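Exodeoxyribonuclease III (Neisseria meningitidis, PDB 2JC4) acts in DNA repair as a 3'-5' exonuclease of the AP/ExoA family and probably uses two magnesium or manganese ions per subunit. Local coordinates at residues A[149-154]-A[184-189]; A[100-105]-A[128-133]; A[166-171]-A[212-217]. One frame throughout, in Å; residues are numbered along the deposited sequence.

Contacts 1 and 3 are neighbours, their centres about 10 Å apart, whereas the centre of contact 2 is about 17 Å from that of contact 1 and about 20 Å from that of contact 3. Asp-186 OD2 of contact 1 makes a salt bridge of 2.8 Å with Arg-215 NH2 of contact 3, and Ala-150 N lies 2.8 Å from His-167 O in a probable hydrogen bond. Contact 2 reaches contact 1 through packing, Leu-184 CD1 to Val-131 CG1 at 4.1 Å. Contact 3 borders the active-site region, the side chain of Ile-216 lying about 9 Å from the bound magnesium ion. Tyr-105 of contact 2, predicted to be catalytic, touches the metal ligand Glu-34.

Contact 1: residues A[149-154]-A[184-189]; sequences IAPADA and LTDSLR
Pro-151 and Asp-186 meet with their side chains crossing at about a right angle, CG of the proline ring 4.2 Å from the carboxylate atom OD2. CB of Asp-186 points toward the 149-154 loop, and CG, anti to the backbone N (chi1 179°), carries the carboxylate on to the proline. The CG corner of the proline comes near a carboxylate whose main partner is elsewhere: OD2 is paired in a salt bridge with Arg-215, which also touches Pro-151. Phe-176 of helix 170-180 packs on both Pro-151 and Asp-186.

The second touch is the closer and larger of the two. CB of Ala-154 approaches NH2 of Arg-189 to 3.8 Å, coming obliquely to the guanidinium group. Arg-189 folds at its second torsion (chi2 -62°) and then extends, which carries the guanidinium across to the short 3-10 turn that begins at Asp-153. There its rotation is fixed by polar partners: NH2 is shared between Asp-155 and Gly-195 O, and NH1 bonds to His-192 O. No hydrogen bond links the two segments.

Asp-186 ends the short strand 185-186 and holds the N-cap position of helix 187-191, whose first turn includes a weak bond from Arg-189 N to Asp-186 O at 3.1 Å. The arrangement is a strand-to-helix junction at the edge of one sheet of the DNase I-like fold, set against the loop after Asn-148, a predicted metal ligand.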
ATOM      1  N   ILE A 149       8.389  -3.808   3.235  1.00 11.40           N
ATOM      2  CA  ILE A 149       9.809  -3.482   3.238  1.00 10.26           C
ATOM      3  C   ILE A 149       9.943  -2.088   3.860  1.00 10.81           C
ATOM      4  O   ILE A 149       9.232  -1.110   3.475  1.00  9.95           O
ATOM      5  CB  ILE A 149      10.457  -3.500   1.820  1.00  9.81           C
ATOM      6  CG1 ILE A 149      10.401  -4.903   1.181  1.00  9.24           C
ATOM      7  CG2 ILE A 149      11.957  -2.948   1.893  1.00 10.14           C
ATOM      8  CD1 ILE A 149      10.800  -4.870  -0.300  1.00 11.99           C
ATOM      9  N   ALA A 150      10.876  -2.020   4.810  1.00 10.93           N
ATOM     10  CA  ALA A 150      11.249  -0.810   5.522  1.00 10.61           C
ATOM     11  C   ALA A 150      12.539  -0.288   4.878  1.00 10.59           C
ATOM     12  O   ALA A 150      13.601  -0.896   5.013  1.00 12.42           O
ATOM     13  CB  ALA A 150      11.464  -1.143   6.993  1.00  8.70           C
ATOM     14  N   PRO A 151      12.443   0.809   4.119  1.00 11.06           N
ATOM     15  CA  PRO A 151      13.560   1.195   3.243  1.00 11.43           C
ATOM     16  C   PRO A 151      14.932   1.447   3.879  1.00 11.81           C
ATOM     17  O   PRO A 151      15.940   1.162   3.225  1.00 11.74           O
ATOM     18  CB  PRO A 151      13.042   2.471   2.569  1.00 11.71           C
ATOM     19  CG  PRO A 151      11.546   2.251   2.495  1.00 11.03           C
ATOM     20  CD  PRO A 151      11.279   1.687   3.913  1.00 11.16           C
ATOM     21  N   ALA A 152      14.985   1.985   5.099  1.00 11.84           N
ATOM     22  CA  ALA A 152      16.291   2.261   5.764  1.00 12.41           C
ATOM     23  C   ALA A 152      16.142   2.057   7.261  1.00 12.43           C
ATOM     24  O   ALA A 152      15.021   1.813   7.739  1.00 13.49           O
ATOM     25  CB  ALA A 152      16.748   3.672   5.436  1.00 12.07           C
ATOM     26  N   ASP A 153      17.223   2.154   8.040  1.00 11.46           N
ATOM     27  CA  ASP A 153      17.081   1.863   9.494  1.00 12.57           C
ATOM     28  C   ASP A 153      16.192   2.836  10.285  1.00 11.32           C
ATOM     29  O   ASP A 153      15.617   2.467  11.295  1.00 12.91           O
ATOM     30  CB  ASP A 153      18.448   1.659  10.165  1.00 12.04           C
ATOM     31  CG  ASP A 153      18.995   0.232   9.975  1.00 14.27           C
ATOM     32  OD1 ASP A 153      18.241  -0.716   9.619  1.00 13.21           O
ATOM     33  OD2 ASP A 153      20.187   0.068  10.235  1.00 16.12           O
ATOM     34  N   ALA A 154      16.023   4.063   9.807  1.00 11.39           N
ATOM     35  CA  ALA A 154      15.050   4.977  10.432  1.00 11.40           C
ATOM     36  C   ALA A 154      13.604   4.431  10.384  1.00 11.43           C
ATOM     37  O   ALA A 154      12.726   4.915  11.111  1.00 11.70           O
ATOM     38  CB  ALA A 154      15.127   6.359   9.788  1.00 11.21           C
ATOM     39  N   LEU A 184      10.899   6.761  -9.788  1.00 13.40           N
ATOM     40  CA  LEU A 184       9.839   7.016  -8.812  1.00 13.93           C
ATOM     41  C   LEU A 184      10.487   7.544  -7.552  1.00 14.81           C
ATOM     42  O   LEU A 184      11.648   7.256  -7.308  1.00 15.88           O
ATOM     43  CB  LEU A 184       9.119   5.708  -8.480  1.00 13.42           C
ATOM     44  CG  LEU A 184       8.248   5.119  -9.589  1.00 13.19           C
ATOM     45  CD1 LEU A 184       7.779   3.772  -9.077  1.00 14.26           C
ATOM     46  CD2 LEU A 184       7.021   6.042  -9.877  1.00 11.14           C
ATOM     47  N   THR A 185       9.727   8.335  -6.792  1.00 15.28           N
ATOM     48  CA  THR A 185      10.166   9.023  -5.581  1.00 16.14           C
ATOM     49  C   THR A 185       9.374   8.475  -4.390  1.00 15.68           C
ATOM     50  O   THR A 185       8.142   8.375  -4.467  1.00 15.80           O
ATOM     51  CB  THR A 185       9.876  10.554  -5.746  1.00 16.39           C
ATOM     52  OG1 THR A 185      10.810  11.109  -6.684  1.00 20.55           O
ATOM     53  CG2 THR A 185      10.011  11.303  -4.427  1.00 20.76           C
ATOM     54  N   ASP A 186      10.075   8.086  -3.311  1.00 14.06           N
ATOM     55  CA  ASP A 186       9.425   7.714  -2.033  1.00 14.61           C
ATOM     56  C   ASP A 186       8.781   9.003  -1.465  1.00 13.92           C
ATOM     57  O   ASP A 186       9.468   9.799  -0.817  1.00 13.67           O
ATOM     58  CB  ASP A 186      10.528   7.149  -1.074  1.00 14.74           C
ATOM     59  CG  ASP A 186      10.012   6.743   0.321  1.00 16.92           C
ATOM     60  OD1 ASP A 186       8.862   7.064   0.684  1.00 17.28           O
ATOM     61  OD2 ASP A 186      10.811   6.110   1.069  1.00 12.36           O
ATOM     62  N   SER A 187       7.487   9.204  -1.680  1.00 13.06           N
ATOM     63  CA  SER A 187       6.872  10.508  -1.378  1.00 13.56           C
ATOM     64  C   SER A 187       7.058  10.977   0.064  1.00 14.07           C
ATOM     65  O   SER A 187       7.375  12.149   0.306  1.00 14.16           O
ATOM     66  CB  SER A 187       5.403  10.574  -1.771  1.00 14.12           C
ATOM     67  OG  SER A 187       4.573   9.787  -0.946  1.00 15.51           O
ATOM     68  N   LEU A 188       6.860  10.077   1.028  1.00 13.49           N
ATOM     69  CA  LEU A 188       6.961  10.487   2.434  1.00 13.58           C
ATOM     70  C   LEU A 188       8.351  11.098   2.726  1.00 14.59           C
ATOM     71  O   LEU A 188       8.455  12.110   3.446  1.00 14.92           O
ATOM     72  CB  LEU A 188       6.681   9.293   3.353  1.00 13.11           C
ATOM     73  CG  LEU A 188       6.572   9.627   4.851  1.00 14.67           C
ATOM     74  CD1 LEU A 188       5.471   8.775   5.541  1.00 16.65           C
ATOM     75  CD2 LEU A 188       7.918   9.484   5.522  1.00 13.49           C
ATOM     76  N   ARG A 189       9.409  10.515   2.158  1.00 15.08           N
ATOM     77  CA  ARG A 189      10.773  11.010   2.422  1.00 16.04           C
ATOM     78  C   ARG A 189      11.129  12.274   1.631  1.00 17.25           C
ATOM     79  O   ARG A 189      12.037  13.027   2.010  1.00 17.38           O
ATOM     80  CB  ARG A 189      11.827   9.911   2.217  1.00 16.00           C
ATOM     81  CG  ARG A 189      11.856   8.834   3.308  1.00 14.18           C
ATOM     82  CD  ARG A 189      12.204   9.440   4.647  1.00 13.59           C
ATOM     83  NE  ARG A 189      12.232   8.446   5.721  1.00 13.25           N
ATOM     84  CZ  ARG A 189      12.008   8.715   7.005  1.00 12.42           C
ATOM     85  NH1 ARG A 189      11.672   9.955   7.370  1.00 11.51           N
ATOM     86  NH2 ARG A 189      12.055   7.734   7.929  1.00  9.46           N
TER

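Contact 2: residues A[100-105]-A[128-133]; sequences RVINVY and TEFVRD
Ile-102 on the strand and Phe-130 on the helix carry the apolar core of this buried contact. Their side chains run past each other in opposite directions, and both branches of the isoleucine, CG2 and CD1, reach one ring atom. CG2 of Ile-102 lies 4.0 Å from CE2 of Phe-130, at the edge of the ring and near its plane. CD1 of Ile-102 is 4.1 Å from the same CE2. With CG2 anti to the backbone N and CG1 beside it (chi1 -52°), Ile-102 places the CG2 methyl at the ring edge, while the extended CG1 arm (chi2 171°) reaches on to the helix. There CD1 meets CG2 of Val-131 at 4.3 Å. The CA atoms of Ile-102 and Val-131 are the nearest across the segments, 8.1 Å apart.

An aromatic stack lies outside the two segments: the ring of Phe-130 stacks with His-77, so it has a partner on edge strand 76-78 as well as on strand 99-105.

Polar interactions work around the apolar core, none of them bridging the two segments. The helix is held by its own backbone bonds, such as Arg-132 N to Thr-128 O at 2.9 Å. Next to the core, Arg-100 ties the strand to the same helix one turn later through a salt bridge to Glu-134.

Helix 115-135 links strand 99-105 to the adjacent parallel strand 141-144, giving a beta-alpha-beta unit. Ile-102 faces this helix beside Leu-141 and Leu-143, whereas Val-101 and Asn-103 face strand 29-33 of the other sheet.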
ATOM      1  N   ARG A 100      -2.631   7.127 -13.078  1.00 13.72           N
ATOM      2  CA  ARG A 100      -2.530   5.671 -13.059  1.00 13.62           C
ATOM      3  C   ARG A 100      -2.206   5.272 -11.619  1.00 13.78           C
ATOM      4  O   ARG A 100      -1.152   5.662 -11.088  1.00 13.50           O
ATOM      5  CB  ARG A 100      -1.409   5.201 -14.004  1.00 12.44           C
ATOM      6  CG  ARG A 100      -1.381   3.707 -14.235  1.00 12.62           C
ATOM      7  CD  ARG A 100      -2.709   3.212 -14.863  1.00 10.95           C
ATOM      8  NE  ARG A 100      -2.609   1.814 -15.257  1.00 13.84           N
ATOM      9  CZ  ARG A 100      -3.629   1.060 -15.663  1.00 13.27           C
ATOM     10  NH1 ARG A 100      -4.854   1.564 -15.745  1.00 11.97           N
ATOM     11  NH2 ARG A 100      -3.407  -0.213 -15.980  1.00 14.10           N
ATOM     12  N   VAL A 101      -3.092   4.471 -11.019  1.00 12.84           N
ATOM     13  CA  VAL A 101      -2.946   4.061  -9.634  1.00 12.45           C
ATOM     14  C   VAL A 101      -2.621   2.566  -9.648  1.00 12.37           C
ATOM     15  O   VAL A 101      -3.381   1.776 -10.143  1.00 11.89           O
ATOM     16  CB  VAL A 101      -4.240   4.314  -8.859  1.00 12.85           C
ATOM     17  CG1 VAL A 101      -4.191   3.706  -7.416  1.00 12.35           C
ATOM     18  CG2 VAL A 101      -4.530   5.807  -8.819  1.00 14.86           C
ATOM     19  N   ILE A 102      -1.470   2.184  -9.128  1.00 11.47           N
ATOM     20  CA  ILE A 102      -1.165   0.752  -8.985  1.00 10.97           C
ATOM     21  C   ILE A 102      -1.127   0.396  -7.492  1.00 11.28           C
ATOM     22  O   ILE A 102      -0.222   0.834  -6.798  1.00 10.83           O
ATOM     23  CB  ILE A 102       0.190   0.399  -9.706  1.00 11.15           C
ATOM     24  CG1 ILE A 102       0.167   0.920 -11.172  1.00 11.05           C
ATOM     25  CG2 ILE A 102       0.530  -1.102  -9.536  1.00 10.28           C
ATOM     26  CD1 ILE A 102       1.524   0.815 -11.902  1.00  9.33           C
ATOM     27  N   ASN A 103      -2.098  -0.403  -7.014  1.00 10.36           N
ATOM     28  CA  ASN A 103      -2.199  -0.776  -5.607  1.00 10.01           C
ATOM     29  C   ASN A 103      -1.588  -2.170  -5.412  1.00 10.25           C
ATOM     30  O   ASN A 103      -1.955  -3.115  -6.111  1.00  9.57           O
ATOM     31  CB  ASN A 103      -3.682  -0.789  -5.223  1.00 10.30           C
ATOM     32  CG  ASN A 103      -3.944  -1.273  -3.803  1.00 11.98           C
ATOM     33  OD1 ASN A 103      -3.064  -1.232  -2.936  1.00 13.71           O
ATOM     34  ND2 ASN A 103      -5.191  -1.704  -3.551  1.00 10.30           N
ATOM     35  N   VAL A 104      -0.689  -2.297  -4.441  1.00 10.30           N
ATOM     36  CA  VAL A 104      -0.005  -3.545  -4.169  1.00  9.37           C
ATOM     37  C   VAL A 104      -0.169  -3.982  -2.709  1.00 10.22           C
ATOM     38  O   VAL A 104      -0.084  -3.176  -1.782  1.00 10.10           O
ATOM     39  CB  VAL A 104       1.525  -3.427  -4.524  1.00  9.73           C
ATOM     40  CG1 VAL A 104       1.725  -3.429  -6.030  1.00  8.37           C
ATOM     41  CG2 VAL A 104       2.230  -2.155  -3.842  1.00  9.27           C
ATOM     42  N   TYR A 105      -0.407  -5.265  -2.525  1.00  9.75           N
ATOM     43  CA  TYR A 105      -0.219  -5.891  -1.238  1.00  9.66           C
ATOM     44  C   TYR A 105       0.966  -6.850  -1.446  1.00  8.91           C
ATOM     45  O   TYR A 105       0.785  -7.969  -1.959  1.00  8.88           O
ATOM     46  CB  TYR A 105      -1.497  -6.646  -0.765  1.00  9.61           C
ATOM     47  CG  TYR A 105      -1.155  -7.471   0.444  1.00 10.62           C
ATOM     48  CD1 TYR A 105      -0.472  -6.883   1.513  1.00  8.74           C
ATOM     49  CD2 TYR A 105      -1.428  -8.858   0.497  1.00 10.79           C
ATOM     50  CE1 TYR A 105      -0.092  -7.646   2.643  1.00 11.07           C
ATOM     51  CE2 TYR A 105      -1.061  -9.620   1.640  1.00 10.03           C
ATOM     52  CZ  TYR A 105      -0.375  -8.998   2.680  1.00 12.02           C
ATOM     53  OH  TYR A 105       0.056  -9.709   3.789  1.00 14.52           O
ATOM     54  N   THR A 128       8.373  -5.084 -10.682  1.00 13.30           N
ATOM     55  CA  THR A 128       9.267  -4.088 -11.284  1.00 14.65           C
ATOM     56  C   THR A 128       9.029  -3.992 -12.802  1.00 14.25           C
ATOM     57  O   THR A 128       8.949  -2.896 -13.377  1.00 14.56           O
ATOM     58  CB  THR A 128      10.749  -4.438 -10.962  1.00 14.53           C
ATOM     59  OG1 THR A 128      10.867  -4.594  -9.544  1.00 15.18           O
ATOM     60  CG2 THR A 128      11.653  -3.303 -11.355  1.00 13.35           C
ATOM     61  N   GLU A 129       8.888  -5.148 -13.428  1.00 15.31           N
ATOM     62  CA  GLU A 129       8.665  -5.224 -14.882  1.00 16.61           C
ATOM     63  C   GLU A 129       7.330  -4.567 -15.271  1.00 14.47           C
ATOM     64  O   GLU A 129       7.231  -3.796 -16.229  1.00 15.35           O
ATOM     65  CB  GLU A 129       8.715  -6.700 -15.318  1.00 17.17           C
ATOM     66  CG  GLU A 129       9.430  -6.901 -16.615  1.00 24.55           C
ATOM     67  CD  GLU A 129       9.270  -8.320 -17.130  1.00 31.41           C
ATOM     68  OE1 GLU A 129       8.374  -8.544 -17.978  1.00 34.41           O
ATOM     69  OE2 GLU A 129      10.010  -9.200 -16.649  1.00 33.30           O
ATOM     70  N   PHE A 130       6.293  -4.859 -14.522  1.00 13.66           N
ATOM     71  CA  PHE A 130       4.985  -4.300 -14.827  1.00 12.71           C
ATOM     72  C   PHE A 130       4.999  -2.790 -14.648  1.00 13.41           C
ATOM     73  O   PHE A 130       4.518  -2.044 -15.519  1.00 13.75           O
ATOM     74  CB  PHE A 130       3.952  -4.905 -13.882  1.00 12.70           C
ATOM     75  CG  PHE A 130       2.591  -4.284 -13.980  1.00 14.50           C
ATOM     76  CD1 PHE A 130       1.852  -4.367 -15.166  1.00 12.55           C
ATOM     77  CD2 PHE A 130       2.015  -3.681 -12.868  1.00 15.96           C
ATOM     78  CE1 PHE A 130       0.572  -3.826 -15.262  1.00 16.36           C
ATOM     79  CE2 PHE A 130       0.717  -3.114 -12.955  1.00 15.51           C
ATOM     80  CZ  PHE A 130      -0.009  -3.221 -14.143  1.00 15.64           C
ATOM     81  N   VAL A 131       5.519  -2.349 -13.502  1.00 12.28           N
ATOM     82  CA  VAL A 131       5.573  -0.900 -13.182  1.00 11.74           C
ATOM     83  C   VAL A 131       6.415  -0.163 -14.243  1.00 11.81           C
ATOM     84  O   VAL A 131       5.997   0.887 -14.767  1.00 11.53           O
ATOM     85  CB  VAL A 131       6.034  -0.600 -11.720  1.00 11.89           C
ATOM     86  CG1 VAL A 131       6.091   0.932 -11.496  1.00  9.92           C
ATOM     87  CG2 VAL A 131       5.064  -1.206 -10.695  1.00  8.74           C
ATOM     88  N   ARG A 132       7.577  -0.701 -14.588  1.00 12.44           N
ATOM     89  CA  ARG A 132       8.426  -0.086 -15.632  1.00 13.62           C
ATOM     90  C   ARG A 132       7.641   0.177 -16.972  1.00 14.67           C
ATOM     91  O   ARG A 132       7.738   1.259 -17.613  1.00 15.58           O
ATOM     92  CB  ARG A 132       9.594  -1.013 -15.926  1.00 12.95           C
ATOM     93  CG  ARG A 132      10.618  -0.398 -16.961  1.00 16.04           C
ATOM     94  CD  ARG A 132      11.749  -1.398 -17.330  1.00 19.59           C
ATOM     95  NE  ARG A 132      12.602  -1.701 -16.189  1.00 19.88           N
ATOM     96  CZ  ARG A 132      12.775  -2.915 -15.658  1.00 25.47           C
ATOM     97  NH1 ARG A 132      12.159  -3.984 -16.171  1.00 24.75           N
ATOM     98  NH2 ARG A 132      13.590  -3.063 -14.607  1.00 28.05           N
ATOM     99  N   ASP A 133       6.873  -0.826 -17.374  1.00 14.63           N
ATOM    100  CA  ASP A 133       6.061  -0.772 -18.575  1.00 15.25           C
ATOM    101  C   ASP A 133       4.941   0.247 -18.436  1.00 15.85           C
ATOM    102  O   ASP A 133       4.717   1.081 -19.356  1.00 16.53           O
ATOM    103  CB  ASP A 133       5.502  -2.174 -18.850  1.00 16.44           C
ATOM    104  CG  ASP A 133       4.537  -2.223 -20.027  1.00 20.70           C
ATOM    105  OD1 ASP A 133       4.871  -1.715 -21.110  1.00 26.00           O
ATOM    106  OD2 ASP A 133       3.433  -2.786 -19.858  1.00 28.45           O
TER

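Contact 3: residues A[166-171]-A[212-217]; sequences IHCSSV and LGLRID. With ACT (acetate ion), chain F.
His-167 and Leu-214 cross at about a right angle, the leucine presenting its two methyl groups to two consecutive residues. CD1 sits 3.7 Å from CD2 of the imidazole and 3.9 Å from CB of His-167, approaching the ring obliquely. The other branch, CD2, faces Cys-168 SG at 4.1 Å, a touch that is less certain because Cys-168 was modelled in two conformers. Chi1 of the leucine (-49°) sets CG anti to the carbonyl carbon, and chi2 then turns CD1 to the imidazole and CD2 to the sulfur. Cys-168 is in turn joined to Cys-156 by a disulfide, which ties the end of this long loop to an earlier point in it.

The imidazole is fixed from several directions. CG1 of Ile-166 lies over its centre, 4.2 Å above the plane. ND1 is hydrogen-bonded to the backbone O of Asn-148, and NE2 donates to O of an acetate ion, which approaches the ring edge near its plane, with a 2.7 Å bond and an N-H...O angle of 152°. In this crystal both ring nitrogens are engaged, which holds the ring's rotation; the Asn-148 bond is the one the protein itself supplies.

Ile-216 lies beside the same acetate. Its CG1 stands between the backbone N and the carbonyl carbon (chi1 56°), a rotamer that sends this arm to the acetate, CD1 lying 3.5 Å from the CH3. CG2 stays on the His-167 side, a looser 4.5 Å from CB of that residue. Asn-108 provides a second hydrogen bond to the ion, which probably comes from the crystallisation liquor.

Next in the chain, Asp-217 is hydrogen-bonded to His-247. These two and Asn-148 are predicted catalytic or metal-site residues, so the contact probably lines the edge of the active site of this AP/ExoA-family nuclease.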
ATOM      1  N   ILE A 166      13.493 -10.079   8.435  1.00 13.28           N
ATOM      2  CA  ILE A 166      12.391  -9.814   7.500  1.00 12.93           C
ATOM      3  C   ILE A 166      11.969  -8.326   7.592  1.00 12.83           C
ATOM      4  O   ILE A 166      11.984  -7.722   8.669  1.00 12.64           O
ATOM      5  CB  ILE A 166      11.200 -10.835   7.718  1.00 13.03           C
ATOM      6  CG1 ILE A 166      10.232 -10.890   6.501  1.00 10.75           C
ATOM      7  CG2 ILE A 166      10.456 -10.541   9.048  1.00 13.34           C
ATOM      8  CD1 ILE A 166      10.862 -11.368   5.129  1.00 10.45           C
ATOM      9  N   HIS A 167      11.627  -7.749   6.447  1.00 12.34           N
ATOM     10  CA  HIS A 167      11.244  -6.344   6.282  1.00 11.64           C
ATOM     11  C   HIS A 167      12.386  -5.351   6.222  1.00 11.79           C
ATOM     12  O   HIS A 167      12.266  -4.336   5.541  1.00 11.29           O
ATOM     13  CB  HIS A 167      10.196  -5.845   7.307  1.00 11.54           C
ATOM     14  CG  HIS A 167       8.992  -6.716   7.422  1.00 12.55           C
ATOM     15  ND1 HIS A 167       8.276  -7.152   6.324  1.00 11.50           N
ATOM     16  CD2 HIS A 167       8.392  -7.265   8.512  1.00 13.27           C
ATOM     17  CE1 HIS A 167       7.278  -7.918   6.734  1.00 15.35           C
ATOM     18  NE2 HIS A 167       7.319  -7.995   8.056  1.00 14.98           N
ATOM     19  N   CYS A 168      13.472  -5.637   6.943  0.50 11.40           N
ATOM     20  CA  CYS A 168      14.583  -4.693   7.095  0.50 11.21           C
ATOM     21  C   CYS A 168      15.936  -5.168   6.538  0.50 11.23           C
ATOM     22  O   CYS A 168      16.980  -4.575   6.858  0.50 10.45           O
ATOM     23  CB  CYS A 168      14.752  -4.368   8.586  0.50 11.44           C
ATOM     24  SG  CYS A 168      13.241  -3.754   9.341  0.50 11.59           S
ATOM     25  N   SER A 169      15.931  -6.231   5.739  1.00 11.11           N
ATOM     26  CA  SER A 169      17.185  -6.769   5.183  1.00 11.58           C
ATOM     27  C   SER A 169      17.736  -5.938   4.029  1.00 12.08           C
ATOM     28  O   SER A 169      16.996  -5.235   3.299  1.00 12.25           O
ATOM     29  CB  SER A 169      17.036  -8.250   4.743  1.00 10.98           C
ATOM     30  OG  SER A 169      16.262  -8.355   3.549  1.00 10.69           O
ATOM     31  N   SER A 170      19.047  -6.007   3.870  1.00 12.81           N
ATOM     32  CA  SER A 170      19.746  -5.346   2.766  1.00 14.47           C
ATOM     33  C   SER A 170      19.186  -5.755   1.400  1.00 13.74           C
ATOM     34  O   SER A 170      18.961  -4.902   0.507  1.00 13.26           O
ATOM     35  CB  SER A 170      21.257  -5.607   2.875  1.00 15.53           C
ATOM     36  OG  SER A 170      21.566  -7.008   2.787  1.00 21.14           O
ATOM     37  N   VAL A 171      18.902  -7.036   1.221  1.00 12.09           N
ATOM     38  CA  VAL A 171      18.378  -7.451  -0.090  1.00 12.75           C
ATOM     39  C   VAL A 171      16.955  -6.920  -0.359  1.00 11.63           C
ATOM     40  O   VAL A 171      16.661  -6.473  -1.465  1.00 12.55           O
ATOM     41  CB  VAL A 171      18.496  -8.982  -0.330  1.00 12.79           C
ATOM     42  CG1 VAL A 171      17.638  -9.785   0.667  1.00 12.83           C
ATOM     43  CG2 VAL A 171      18.186  -9.315  -1.787  1.00 13.99           C
ATOM     44  N   LEU A 212       6.414   1.847  18.737  1.00 11.07           N
ATOM     45  CA  LEU A 212       7.428   0.948  18.169  1.00 10.65           C
ATOM     46  C   LEU A 212       6.872   0.232  16.925  1.00 10.08           C
ATOM     47  O   LEU A 212       6.016  -0.627  17.017  1.00 10.15           O
ATOM     48  CB  LEU A 212       7.896  -0.057  19.236  1.00 10.54           C
ATOM     49  CG  LEU A 212       8.610   0.599  20.463  1.00 12.22           C
ATOM     50  CD1 LEU A 212       9.135  -0.446  21.397  1.00 12.32           C
ATOM     51  CD2 LEU A 212       9.733   1.599  20.090  1.00 12.17           C
ATOM     52  N   GLY A 213       7.359   0.609  15.756  1.00 10.09           N
ATOM     53  CA  GLY A 213       6.791   0.091  14.508  1.00 10.72           C
ATOM     54  C   GLY A 213       7.788   0.074  13.340  1.00 10.55           C
ATOM     55  O   GLY A 213       8.997   0.321  13.515  1.00 11.20           O
ATOM     56  N   LEU A 214       7.278  -0.280  12.158  1.00 10.44           N
ATOM     57  CA  LEU A 214       8.006  -0.230  10.886  1.00  9.58           C
ATOM     58  C   LEU A 214       7.273   0.720   9.905  1.00 10.37           C
ATOM     59  O   LEU A 214       6.040   0.815   9.911  1.00 11.19           O
ATOM     60  CB  LEU A 214       8.124  -1.617  10.262  1.00  8.73           C
ATOM     61  CG  LEU A 214       8.625  -2.764  11.173  1.00  9.34           C
ATOM     62  CD1 LEU A 214       8.559  -4.025  10.353  1.00 10.14           C
ATOM     63  CD2 LEU A 214      10.033  -2.522  11.643  1.00 13.16           C
ATOM     64  N   ARG A 215       8.043   1.432   9.092  1.00 10.04           N
ATOM     65  CA  ARG A 215       7.466   2.129   7.931  1.00  8.60           C
ATOM     66  C   ARG A 215       7.529   1.220   6.721  1.00  8.35           C
ATOM     67  O   ARG A 215       8.560   1.160   6.037  1.00  8.52           O
ATOM     68  CB  ARG A 215       8.169   3.470   7.632  1.00  8.16           C
ATOM     69  CG  ARG A 215       7.469   4.302   6.553  1.00  8.66           C
ATOM     70  CD  ARG A 215       8.207   5.637   6.263  1.00  9.88           C
ATOM     71  NE  ARG A 215       9.489   5.402   5.589  1.00 10.69           N
ATOM     72  CZ  ARG A 215       9.712   5.678   4.296  1.00 11.75           C
ATOM     73  NH1 ARG A 215       8.759   6.217   3.551  1.00  8.61           N
ATOM     74  NH2 ARG A 215      10.895   5.441   3.759  1.00  8.68           N
ATOM     75  N   ILE A 216       6.422   0.532   6.446  1.00  8.60           N
ATOM     76  CA  ILE A 216       6.348  -0.418   5.321  1.00  9.33           C
ATOM     77  C   ILE A 216       5.253  -0.121   4.320  1.00  9.58           C
ATOM     78  O   ILE A 216       5.169  -0.795   3.272  1.00 11.04           O
ATOM     79  CB  ILE A 216       6.217  -1.888   5.824  1.00 10.51           C
ATOM     80  CG1 ILE A 216       4.984  -2.047   6.751  1.00  8.81           C
ATOM     81  CG2 ILE A 216       7.564  -2.322   6.550  1.00 10.04           C
ATOM     82  CD1 ILE A 216       4.761  -3.509   7.245  1.00 11.70           C
ATOM     83  N   ASP A 217       4.386   0.837   4.646  1.00  8.23           N
ATOM     84  CA  ASP A 217       3.369   1.287   3.714  1.00  9.44           C
ATOM     85  C   ASP A 217       3.800   2.594   3.064  1.00  9.07           C
ATOM     86  O   ASP A 217       4.063   3.613   3.776  1.00  8.92           O
ATOM     87  CB  ASP A 217       2.045   1.469   4.468  1.00  9.68           C
ATOM     88  CG  ASP A 217       1.587   0.181   5.130  1.00 11.72           C
ATOM     89  OD1 ASP A 217       0.917  -0.587   4.434  1.00 12.34           O
ATOM     90  OD2 ASP A 217       1.839  -0.020   6.351  1.00  9.83           O
TER
HETATM   91  C   ACT F1260       4.117  -7.892   9.399  1.00 18.00           C
HETATM   92  O   ACT F1260       5.060  -8.710   9.435  1.00 20.08           O
HETATM   93  OXT ACT F1260       2.963  -8.317   9.666  1.00 17.68           O
HETATM   94  CH3 ACT F1260       4.432  -6.486   9.033  1.00 16.18           C